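Side-chain contact in hypothetical protein (Parabacteroides merdae, PDB 4OO3), which is of unknown function but is probably an oxidoreductase that binds NAD(P) through its N-terminal Rossmann-fold domain: residues A25-V30 with A397-V402. Sequence-based numbering, arbitrary orientation.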
loop_
_atom_site.group_PDB
_atom_site.type_symbol
_atom_site.label_atom_id
_atom_site.label_comp_id
_atom_site.label_asym_id
_atom_site.label_seq_id
_atom_site.Cartn_x
_atom_site.Cartn_y
_atom_site.Cartn_z
ATOM N N ALA A 25 -13.783 0.474 5.956
ATOM C CA ALA A 25 -14.222 0.455 7.352
ATOM C C ALA A 25 -13.083 0.747 8.319
ATOM O O ALA A 25 -13.288 1.391 9.335
ATOM C CB ALA A 25 -14.869 -0.879 7.693
ATOM N N LEU A 26 -11.878 0.285 7.999
ATOM C CA LEU A 26 -10.741 0.420 8.909
ATOM C C LEU A 26 -10.478 1.873 9.282
ATOM O O LEU A 26 -9.984 2.154 10.367
ATOM C CB LEU A 26 -9.483 -0.198 8.290
ATOM C CG LEU A 26 -8.274 -0.459 9.191
ATOM C CD1 LEU A 26 -8.691 -1.144 10.485
ATOM C CD2 LEU A 26 -7.245 -1.301 8.449
ATOM N N VAL A 27 -10.814 2.794 8.385
ATOM C CA VAL A 27 -10.722 4.224 8.677
ATOM C C VAL A 27 -11.504 4.586 9.937
ATOM O O VAL A 27 -11.104 5.476 10.689
ATOM C CB VAL A 27 -11.249 5.072 7.492
ATOM C CG1 VAL A 27 -11.402 6.537 7.881
ATOM C CG2 VAL A 27 -10.320 4.941 6.289
ATOM N N GLN A 28 -12.617 3.890 10.154
ATOM C CA GLN A 28 -13.518 4.154 11.271
ATOM C C GLN A 28 -13.325 3.195 12.449
ATOM O O GLN A 28 -14.143 3.171 13.372
ATOM C CB GLN A 28 -14.962 4.070 10.777
ATOM C CG GLN A 28 -15.322 5.120 9.748
ATOM C CD GLN A 28 -16.763 5.000 9.308
ATOM O OE1 GLN A 28 -17.683 4.985 10.136
ATOM N NE2 GLN A 28 -16.974 4.892 8.004
ATOM N N LYS A 29 -12.248 2.414 12.420
ATOM C CA LYS A 29 -11.909 1.486 13.507
ATOM C C LYS A 29 -11.791 2.198 14.857
ATOM O O LYS A 29 -12.090 1.605 15.898
ATOM C CB LYS A 29 -10.595 0.764 13.179
ATOM C CG LYS A 29 -10.102 -0.252 14.206
ATOM C CD LYS A 29 -10.776 -1.603 14.037
ATOM C CE LYS A 29 -10.085 -2.680 14.856
ATOM N NZ LYS A 29 -10.346 -4.041 14.310
ATOM N N VAL A 30 -11.344 3.453 14.845
ATOM C CA VAL A 30 -11.240 4.227 16.086
ATOM C C VAL A 30 -11.906 5.587 15.950
ATOM O O VAL A 30 -12.052 6.114 14.845
ATOM C CB VAL A 30 -9.771 4.398 16.558
ATOM C CG1 VAL A 30 -9.016 3.075 16.479
ATOM C CG2 VAL A 30 -9.050 5.448 15.744
ATOM N N ALA A 397 -2.714 -0.841 13.076
ATOM C CA ALA A 397 -2.006 0.289 13.675
ATOM C C ALA A 397 -1.265 1.103 12.611
ATOM O O ALA A 397 -1.243 2.329 12.676
ATOM C CB ALA A 397 -1.033 -0.197 14.735
ATOM N N HIS A 398 -0.680 0.423 11.625
ATOM C CA HIS A 398 -0.021 1.126 10.517
ATOM C C HIS A 398 -1.025 1.958 9.725
ATOM O O HIS A 398 -0.707 3.059 9.282
ATOM C CB HIS A 398 0.700 0.168 9.557
ATOM C CG HIS A 398 1.787 -0.630 10.202
ATOM N ND1 HIS A 398 2.063 -1.933 9.848
ATOM C CD2 HIS A 398 2.658 -0.315 11.191
ATOM C CE1 HIS A 398 3.056 -2.388 10.590
ATOM N NE2 HIS A 398 3.437 -1.425 11.411
ATOM N N PHE A 399 -2.221 1.407 9.537
ATOM C CA PHE A 399 -3.288 2.071 8.791
ATOM C C PHE A 399 -3.811 3.286 9.560
ATOM O O PHE A 399 -4.054 4.343 8.974
ATOM C CB PHE A 399 -4.415 1.070 8.532
ATOM C CG PHE A 399 -5.445 1.536 7.543
ATOM C CD1 PHE A 399 -6.487 2.360 7.940
ATOM C CD2 PHE A 399 -5.396 1.107 6.224
ATOM C CE1 PHE A 399 -7.444 2.777 7.032
ATOM C CE2 PHE A 399 -6.352 1.524 5.313
ATOM C CZ PHE A 399 -7.377 2.356 5.719
ATOM N N GLY A 400 -3.988 3.121 10.869
ATOM C CA GLY A 400 -4.418 4.207 11.749
ATOM C C GLY A 400 -3.457 5.384 11.758
ATOM O O GLY A 400 -3.889 6.531 11.818
ATOM N N GLN A 401 -2.157 5.101 11.681
ATOM C CA GLN A 401 -1.153 6.158 11.653
ATOM C C GLN A 401 -1.301 7.011 10.396
ATOM O O GLN A 401 -1.170 8.232 10.459
ATOM C CB GLN A 401 0.262 5.578 11.713
ATOM C CG GLN A 401 0.669 5.046 13.070
ATOM C CD GLN A 401 2.019 4.348 13.027
ATOM O OE1 GLN A 401 3.022 4.944 12.619
ATOM N NE2 GLN A 401 2.056 3.079 13.444
ATOM N N VAL A 402 -1.584 6.363 9.266
ATOM C CA VAL A 402 -1.797 7.074 8.008
ATOM C C VAL A 402 -3.031 7.963 8.108
ATOM O O VAL A 402 -2.994 9.127 7.708
ATOM C CB VAL A 402 -1.955 6.115 6.801
ATOM C CG1 VAL A 402 -2.169 6.900 5.510
ATOM C CG2 VAL A 402 -0.731 5.219 6.661
#
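Phe399 packs against Leu26 and Val27 in a small, buried, largely apolar contact between helix 395-412 and the turn region around Leu26 and Val27, which follows the first Rossmann strand, 14-17. Phe399 supplies its whole side of the contact, meeting Leu26 mainly through CB, CG, CD1 and CD2 and Val27 through CE1 and CZ. The ring extends off helix 395-412 toward Leu26 (chi1 -168°, CG anti to N), and Leu26 lies over one face. Leu26 CD2 makes a CH-pi contact 3.8 Å from the Phe399 ring centroid, 25° off the normal. It is offset toward the CG side of the rim, CD2 of Leu26 coming 3.5 Å from Phe399 CG. Val27 takes a different side: its CG2 meets the ring edge in plane, 3.7 Å from CE1 of Phe399. Val27 N comes up obliquely to the same CE1, at 3.6 Å. No hydrogen bond crosses between the segments. Leu26 opens a type I turn that runs to Lys29, closed by Lys29 N to Leu26 O at 3.1 Å. His23 also meets the Phe399 ring, and Lys29 NZ adds a salt bridge to Glu396 on the same partner helix. A helix from near the C-terminus thus packs against the first beta-alpha unit of the NAD-binding Rossmann fold, consistent with a two-domain Gfo/Idh/MocA-type oxidoreductase.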